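Local coordinates for iodotyrosine deiodinase (Thermotoga neapolitana, PDB 6TYK), which catalyses the reductive, FMN-dependent dehalogenation of halotyrosines such as 3-iodo-L-tyrosine and 3,5-diiodo-L-tyrosine as a homodimer of the nitroreductase family, at residues A[64-67]-A[68-71]; A[26-29]-A[30-34]; A[140-143]-A[144-147]. All coordinates share one frame; numbering follows the deposited sequence.

Interactions 1 and 3 belong to the substrate side of the subunit and touch each other, their centres about 10 Å apart. Pro141, in the loop of 140-143, rests against the helix of interaction 1, with its CB 3.0 Å from Ser67 OG and its CD 3.5 Å from Glu68 CD. Glu68 in turn holds the amino group of 3-iodo-tyrosine, while the Phe143 side chain lies about 8 Å from that ligand and about 7 Å from an FMN. Interaction 2 is on the opposite side of the chain's centre, about 30 Å from interaction 1 and 25 Å from interaction 3 between centres, and meets the second subunit.

Interaction 1. Residues A[64-67]-A[68-71]; sequences CERS and EKTF. With IYR (3-iodo-tyrosine), chain D.
Two bends, at chi2 (64°) and chi3 (-90°), fold the Arg66 side chain back over the next turn of its helix, where its NH2 meets Thr70 OG1 at 2.9 Å. The bond is weak, with an N-H...O angle of only 119°, and the hydroxyl lies obliquely to the guanidinium. Lys69 CD lies over one face of that group, while Lys69 CB comes closer, 3.5 Å from Arg66 NH2. The two cationic ends converge as well, and a water between them accepts from Arg66 NH1 and from Lys69 NZ, each at 2.8 Å, which probably eases the closeness of like charges; Lys69 NZ also has a salt bridge to Glu73. All this lies on helix 54-74 of the nitroreductase fold, whose i to i+4 backbone bonds run unbroken here, from Glu68 N to Cys64 O through Phe71 N to Ser67 O, beside the substrate site. There Glu68, bent at chi2, aims its carboxylate at the ligand: the amino nitrogen of 3-iodo-tyrosine donates to Glu68 OE2 at 2.8 Å. Tyr138 OH is a second partner of the same oxygen, which probably helps to position the carboxylate. One turn onward from Ser67, Phe71 brings its ring beside the ligand, CE2 standing 3.9 Å from the substrate CB. The ligand is also hydrogen-bonded to Tyr72 OH, Lys92 NZ and Met41 N of the second subunit.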
loop_
_atom_site.group_PDB
_atom_site.type_symbol
_atom_site.label_atom_id
_atom_site.label_comp_id
_atom_site.label_asym_id
_atom_site.label_seq_id
_atom_site.Cartn_x
_atom_site.Cartn_y
_atom_site.Cartn_z
ATOM N N CYS A 64 -23.658 3.483 4.035
ATOM C CA CYS A 64 -22.790 3.861 2.933
ATOM C C CYS A 64 -23.581 4.458 1.782
ATOM O O CYS A 64 -23.185 5.473 1.227
ATOM C CB CYS A 64 -21.954 2.666 2.464
ATOM S SG CYS A 64 -20.691 2.229 3.663
ATOM N N GLU A 65 -24.702 3.840 1.434
ATOM C CA GLU A 65 -25.517 4.330 0.321
ATOM C C GLU A 65 -26.042 5.735 0.572
ATOM O O GLU A 65 -26.068 6.568 -0.340
ATOM C CB GLU A 65 -26.676 3.375 0.031
ATOM C CG GLU A 65 -26.237 2.170 -0.769
ATOM C CD GLU A 65 -27.366 1.225 -1.086
ATOM O OE1 GLU A 65 -28.472 1.409 -0.537
ATOM O OE2 GLU A 65 -27.142 0.287 -1.881
ATOM N N ARG A 66 -26.453 6.003 1.808
ATOM C CA ARG A 66 -26.942 7.335 2.155
ATOM C C ARG A 66 -25.837 8.366 1.936
ATOM O O ARG A 66 -26.050 9.428 1.340
ATOM C CB ARG A 66 -27.414 7.365 3.609
ATOM C CG ARG A 66 -27.704 8.760 4.138
ATOM C CD ARG A 66 -28.862 9.410 3.404
ATOM N NE ARG A 66 -28.435 10.166 2.228
ATOM C CZ ARG A 66 -29.247 10.902 1.474
ATOM N NH1 ARG A 66 -30.539 10.989 1.768
ATOM N NH2 ARG A 66 -28.766 11.554 0.422
ATOM N N SER A 67 -24.650 8.029 2.421
ATOM C CA SER A 67 -23.489 8.891 2.291
ATOM C C SER A 67 -23.135 9.088 0.818
ATOM O O SER A 67 -22.842 10.204 0.385
ATOM C CB SER A 67 -22.307 8.280 3.056
ATOM O OG SER A 67 -21.146 9.087 2.990
ATOM N N GLU A 68 -23.167 8.001 0.050
ATOM C CA GLU A 68 -22.883 8.072 -1.382
ATOM C C GLU A 68 -23.920 8.914 -2.107
ATOM O O GLU A 68 -23.583 9.679 -3.005
ATOM C CB GLU A 68 -22.832 6.673 -2.008
ATOM C CG GLU A 68 -21.688 5.787 -1.528
ATOM C CD GLU A 68 -20.320 6.279 -1.954
ATOM O OE1 GLU A 68 -20.213 7.403 -2.502
ATOM O OE2 GLU A 68 -19.352 5.524 -1.738
ATOM N N LYS A 69 -25.184 8.779 -1.729
ATOM C CA LYS A 69 -26.230 9.517 -2.423
ATOM C C LYS A 69 -25.981 11.015 -2.321
ATOM O O LYS A 69 -26.092 11.744 -3.300
ATOM C CB LYS A 69 -27.598 9.168 -1.858
ATOM C CG LYS A 69 -28.731 9.638 -2.732
ATOM C CD LYS A 69 -30.040 9.037 -2.275
ATOM C CE LYS A 69 -31.172 9.454 -3.186
ATOM N NZ LYS A 69 -31.438 10.910 -3.044
ATOM N N THR A 70 -25.628 11.462 -1.125
ATOM C CA THR A 70 -25.336 12.867 -0.888
ATOM C C THR A 70 -24.085 13.267 -1.669
ATOM O O THR A 70 -24.027 14.332 -2.288
ATOM C CB THR A 70 -25.127 13.123 0.610
ATOM O OG1 THR A 70 -26.330 12.792 1.316
ATOM C CG2 THR A 70 -24.773 14.573 0.868
ATOM N N PHE A 71 -23.088 12.389 -1.645
ATOM C CA PHE A 71 -21.855 12.611 -2.387
ATOM C C PHE A 71 -22.127 12.796 -3.880
ATOM O O PHE A 71 -21.641 13.746 -4.494
ATOM C CB PHE A 71 -20.887 11.450 -2.145
ATOM C CG PHE A 71 -19.726 11.408 -3.100
ATOM C CD1 PHE A 71 -18.615 12.210 -2.904
ATOM C CD2 PHE A 71 -19.739 10.548 -4.186
ATOM C CE1 PHE A 71 -17.546 12.167 -3.784
ATOM C CE2 PHE A 71 -18.672 10.495 -5.058
ATOM C CZ PHE A 71 -17.574 11.305 -4.857
HETATM N N IYR D . -17.040 5.922 -3.350
HETATM C CA IYR D . -17.807 6.297 -4.509
HETATM C CB IYR D . -17.051 7.046 -5.620
HETATM C CC IYR D . -15.786 6.417 -6.092
HETATM C CD IYR D . -14.568 6.899 -5.612
HETATM C CE IYR D . -13.346 6.376 -6.036
HETATM I IE IYR D . -11.644 7.117 -5.250
HETATM C CF IYR D . -13.349 5.350 -6.985
HETATM O OF IYR D . -12.203 4.782 -7.462
HETATM C CG IYR D . -14.565 4.841 -7.478
HETATM C CH IYR D . -15.769 5.384 -7.044
HETATM C C IYR D . -18.475 5.101 -5.165
HETATM O O IYR D . -19.311 5.094 -6.068
HETATM O OXT IYR D . -18.082 3.902 -4.669
HETATM O O HOH W 1 -31.415 12.206 -0.583
#

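Interaction 2. Residues A[26-29]-A[30-34]; sequences DLIY and SLKVA
Three donors from the next turn of helix converge on the carbonyl oxygen of Leu27. The hydroxyl of Ser30 gives the shortest bond, OG to Leu27 O at 2.8 Å, approaching in the carbonyl plane on a lone pair. Leu31 N supplies the regular i to i+4 bond to the same oxygen, and Ser30 N adds a weak one. Ser30 is modelled in two conformers, and the hydroxyl bond belongs to the one described here, in which OG stands between its own backbone N and carbonyl carbon, chi1 82°, and so comes within range of the carbonyl one turn back. One turn apart, Tyr29 and Val33 make a CH-pi contact: Val33 CG2 sits over one face of the ring, 3.9 Å from its centroid and 21° off the normal, displaced toward the rim so that Tyr29 CZ is the nearest ring atom at 3.6 Å. Ile28 serves two partners with its two branches. Its CD1 meets Leu31 CD1 at 4.1 Å, and its CG2 touches Lys32 CE at 3.5 Å, where the extended lysine chain passes. The Lys131 side chain makes a cation-pi contact with Tyr29. Helix 24-35 thus lies between the core and the dimer partner: Ser30 and Val33 pack on helix 113-130, and Leu27 and Leu31 rest on strands 46-51 and 100-107, while Ile28 and Leu31 meet Val181 of the second subunit, and Tyr29 and Val33 meet its Leu4 and Tyr5 respectively.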
loop_
_atom_site.group_PDB
_atom_site.type_symbol
_atom_site.label_atom_id
_atom_site.label_comp_id
_atom_site.label_asym_id
_atom_site.label_seq_id
_atom_site.Cartn_x
_atom_site.Cartn_y
_atom_site.Cartn_z
ATOM N N ASP A 26 -9.649 -19.401 2.566
ATOM C CA ASP A 26 -9.234 -18.629 1.394
ATOM C C ASP A 26 -9.065 -17.154 1.746
ATOM O O ASP A 26 -8.109 -16.500 1.328
ATOM C CB ASP A 26 -10.231 -18.794 0.246
ATOM C CG ASP A 26 -10.218 -20.189 -0.330
ATOM O OD1 ASP A 26 -9.148 -20.831 -0.307
ATOM O OD2 ASP A 26 -11.279 -20.645 -0.799
ATOM N N LEU A 27 -9.996 -16.633 2.532
ATOM C CA LEU A 27 -9.882 -15.267 3.005
ATOM C C LEU A 27 -8.712 -15.128 3.973
ATOM O O LEU A 27 -7.896 -14.207 3.862
ATOM C CB LEU A 27 -11.181 -14.842 3.683
ATOM C CG LEU A 27 -11.187 -13.442 4.287
ATOM C CD1 LEU A 27 -10.804 -12.395 3.248
ATOM C CD2 LEU A 27 -12.552 -13.137 4.895
ATOM N N ILE A 28 -8.630 -16.048 4.929
ATOM C CA ILE A 28 -7.546 -16.027 5.908
ATOM C C ILE A 28 -6.171 -16.104 5.248
ATOM O O ILE A 28 -5.241 -15.441 5.691
ATOM C CB ILE A 28 -7.692 -17.149 6.959
ATOM C CG1 ILE A 28 -8.969 -16.939 7.778
ATOM C CG2 ILE A 28 -6.468 -17.193 7.870
ATOM C CD1 ILE A 28 -8.999 -15.637 8.542
ATOM N N TYR A 29 -6.049 -16.903 4.187
ATOM C CA TYR A 29 -4.808 -16.959 3.413
ATOM C C TYR A 29 -4.351 -15.562 3.009
ATOM O O TYR A 29 -3.181 -15.214 3.137
ATOM C CB TYR A 29 -4.994 -17.813 2.152
ATOM C CG TYR A 29 -3.853 -17.682 1.166
ATOM C CD1 TYR A 29 -2.683 -18.413 1.332
ATOM C CD2 TYR A 29 -3.944 -16.829 0.070
ATOM C CE1 TYR A 29 -1.638 -18.299 0.443
ATOM C CE2 TYR A 29 -2.900 -16.706 -0.820
ATOM C CZ TYR A 29 -1.751 -17.446 -0.629
ATOM O OH TYR A 29 -0.705 -17.335 -1.510
ATOM N N SER A 30 -5.280 -14.759 2.514
ATOM C CA SER A 30 -4.943 -13.423 2.032
ATOM C C SER A 30 -4.464 -12.538 3.173
ATOM O O SER A 30 -3.570 -11.710 2.996
ATOM C CB SER A 30 -6.121 -12.771 1.277
ATOM O OG SER A 30 -7.090 -12.173 2.138
ATOM N N LEU A 31 -5.053 -12.721 4.352
ATOM C CA LEU A 31 -4.634 -11.950 5.514
ATOM C C LEU A 31 -3.237 -12.376 5.940
ATOM O O LEU A 31 -2.422 -11.556 6.349
ATOM C CB LEU A 31 -5.607 -12.130 6.673
ATOM C CG LEU A 31 -7.054 -11.776 6.338
ATOM C CD1 LEU A 31 -7.865 -11.809 7.606
ATOM C CD2 LEU A 31 -7.182 -10.414 5.656
ATOM N N LYS A 32 -2.961 -13.668 5.835
ATOM C CA LYS A 32 -1.647 -14.198 6.209
ATOM C C LYS A 32 -0.561 -13.660 5.280
ATOM O O LYS A 32 0.533 -13.318 5.716
ATOM C CB LYS A 32 -1.678 -15.719 6.183
ATOM C CG LYS A 32 -2.437 -16.302 7.359
ATOM C CD LYS A 32 -2.521 -17.810 7.258
ATOM C CE LYS A 32 -3.225 -18.405 8.463
ATOM N NZ LYS A 32 -3.320 -19.884 8.348
ATOM N N VAL A 33 -0.869 -13.566 3.994
ATOM C CA VAL A 33 0.057 -12.966 3.053
ATOM C C VAL A 33 0.282 -11.496 3.397
ATOM O O VAL A 33 1.419 -11.038 3.497
ATOM C CB VAL A 33 -0.442 -13.102 1.617
ATOM C CG1 VAL A 33 0.496 -12.363 0.689
ATOM C CG2 VAL A 33 -0.545 -14.581 1.231
ATOM N N ALA A 34 -0.807 -10.763 3.603
ATOM C CA ALA A 34 -0.712 -9.343 3.912
ATOM C C ALA A 34 0.116 -9.126 5.179
ATOM O O ALA A 34 0.871 -8.168 5.283
ATOM C CB ALA A 34 -2.090 -8.754 4.087
#

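Interaction 3. Residues A[140-143]-A[144-147]; sequences PPDF and REVE
Among the hydrogen bonds at this helix start, Asp142 OD1 accepts from Arg144 N at 3.4 Å, a weak but fairly straight capping bond (N-H...O 160°) that marks Asp142 as the N-cap. Asp142 turns its carboxylate toward the first turn by holding CG opposite the backbone nitrogen (chi1 -169°). Glu147 N then donates to Phe143 O at 2.9 Å, opening the i to i+4 pattern. The polar end of Glu147 goes on to the backbone N of Leu158.

In van der Waals contact, Asp142 OD2 lies 3.6 Å from Glu145 CG, the two side chains crossing at about a right angle. Within the loop, Pro140 CG lies above one face of the Phe143 ring, toward its rim.

As for charge, Asp142 OD2 and Glu145 OE1 are 4.0 Å apart, and such like charges would tend to repel each other.

Helix 143-149 and its leading loop lie between helix 54-74, touched by Pro141, Glu145 and Val146, and strand 156-165, touched by Pro140, Phe143 and Val146; Phe143, about 7 Å from an FMN, also reaches Tyr112 of the second subunit, a residue of the FMN pocket.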
loop_
_atom_site.group_PDB
_atom_site.type_symbol
_atom_site.label_atom_id
_atom_site.label_comp_id
_atom_site.label_asym_id
_atom_site.label_seq_id
_atom_site.Cartn_x
_atom_site.Cartn_y
_atom_site.Cartn_z
ATOM N N PRO A 140 -16.199 4.723 1.302
ATOM C CA PRO A 140 -17.379 5.597 1.360
ATOM C C PRO A 140 -16.991 6.989 1.835
ATOM O O PRO A 140 -15.911 7.164 2.390
ATOM C CB PRO A 140 -18.269 4.910 2.399
ATOM C CG PRO A 140 -17.298 4.190 3.299
ATOM C CD PRO A 140 -16.195 3.712 2.375
ATOM N N PRO A 141 -17.867 7.975 1.622
ATOM C CA PRO A 141 -17.542 9.355 1.989
ATOM C C PRO A 141 -17.318 9.551 3.486
ATOM O O PRO A 141 -16.466 10.357 3.860
ATOM C CB PRO A 141 -18.772 10.144 1.522
ATOM C CG PRO A 141 -19.392 9.294 0.463
ATOM C CD PRO A 141 -19.160 7.881 0.920
ATOM N N ASP A 142 -18.066 8.842 4.326
ATOM C CA ASP A 142 -17.863 8.961 5.767
ATOM C C ASP A 142 -17.671 7.615 6.452
ATOM O O ASP A 142 -18.602 6.820 6.588
ATOM C CB ASP A 142 -18.993 9.738 6.444
ATOM C CG ASP A 142 -18.667 10.090 7.890
ATOM O OD1 ASP A 142 -17.486 10.387 8.179
ATOM O OD2 ASP A 142 -19.582 10.060 8.738
ATOM N N PHE A 143 -16.450 7.385 6.906
ATOM C CA PHE A 143 -16.116 6.159 7.609
ATOM C C PHE A 143 -16.627 6.146 9.042
ATOM O O PHE A 143 -16.767 5.080 9.638
ATOM C CB PHE A 143 -14.605 5.970 7.633
ATOM C CG PHE A 143 -14.025 5.494 6.336
ATOM C CD1 PHE A 143 -13.965 4.142 6.047
ATOM C CD2 PHE A 143 -13.532 6.395 5.410
ATOM C CE1 PHE A 143 -13.420 3.690 4.854
ATOM C CE2 PHE A 143 -12.988 5.950 4.219
ATOM C CZ PHE A 143 -12.928 4.590 3.947
ATOM N N ARG A 144 -16.887 7.323 9.606
ATOM C CA ARG A 144 -17.203 7.399 11.033
ATOM C C ARG A 144 -18.477 6.644 11.392
ATOM O O ARG A 144 -18.546 5.990 12.431
ATOM C CB ARG A 144 -17.265 8.853 11.516
ATOM C CG ARG A 144 -15.904 9.531 11.511
ATOM C CD ARG A 144 -15.975 10.988 11.934
ATOM N NE ARG A 144 -14.655 11.612 11.889
ATOM C CZ ARG A 144 -14.402 12.867 12.248
ATOM N NH1 ARG A 144 -15.384 13.646 12.685
ATOM N NH2 ARG A 144 -13.166 13.344 12.171
ATOM N N GLU A 145 -19.477 6.719 10.522
ATOM C CA GLU A 145 -20.741 6.039 10.771
ATOM C C GLU A 145 -20.587 4.523 10.697
ATOM O O GLU A 145 -21.180 3.792 11.482
ATOM C CB GLU A 145 -21.826 6.543 9.813
ATOM C CG GLU A 145 -22.184 8.007 10.038
ATOM C CD GLU A 145 -23.060 8.589 8.940
ATOM O OE1 GLU A 145 -22.946 8.137 7.779
ATOM O OE2 GLU A 145 -23.862 9.500 9.240
ATOM N N VAL A 146 -19.770 4.050 9.763
ATOM C CA VAL A 146 -19.520 2.622 9.650
ATOM C C VAL A 146 -18.716 2.150 10.854
ATOM O O VAL A 146 -18.993 1.092 11.419
ATOM C CB VAL A 146 -18.805 2.273 8.328
ATOM C CG1 VAL A 146 -18.464 0.795 8.292
ATOM C CG2 VAL A 146 -19.686 2.657 7.142
ATOM N N GLU A 147 -17.738 2.951 11.266
ATOM C CA GLU A 147 -16.944 2.627 12.447
ATOM C C GLU A 147 -17.824 2.408 13.667
ATOM O O GLU A 147 -17.597 1.484 14.444
ATOM C CB GLU A 147 -15.934 3.732 12.744
ATOM C CG GLU A 147 -14.716 3.720 11.840
ATOM C CD GLU A 147 -13.712 4.780 12.234
ATOM O OE1 GLU A 147 -14.035 5.620 13.093
ATOM O OE2 GLU A 147 -12.597 4.786 11.694
#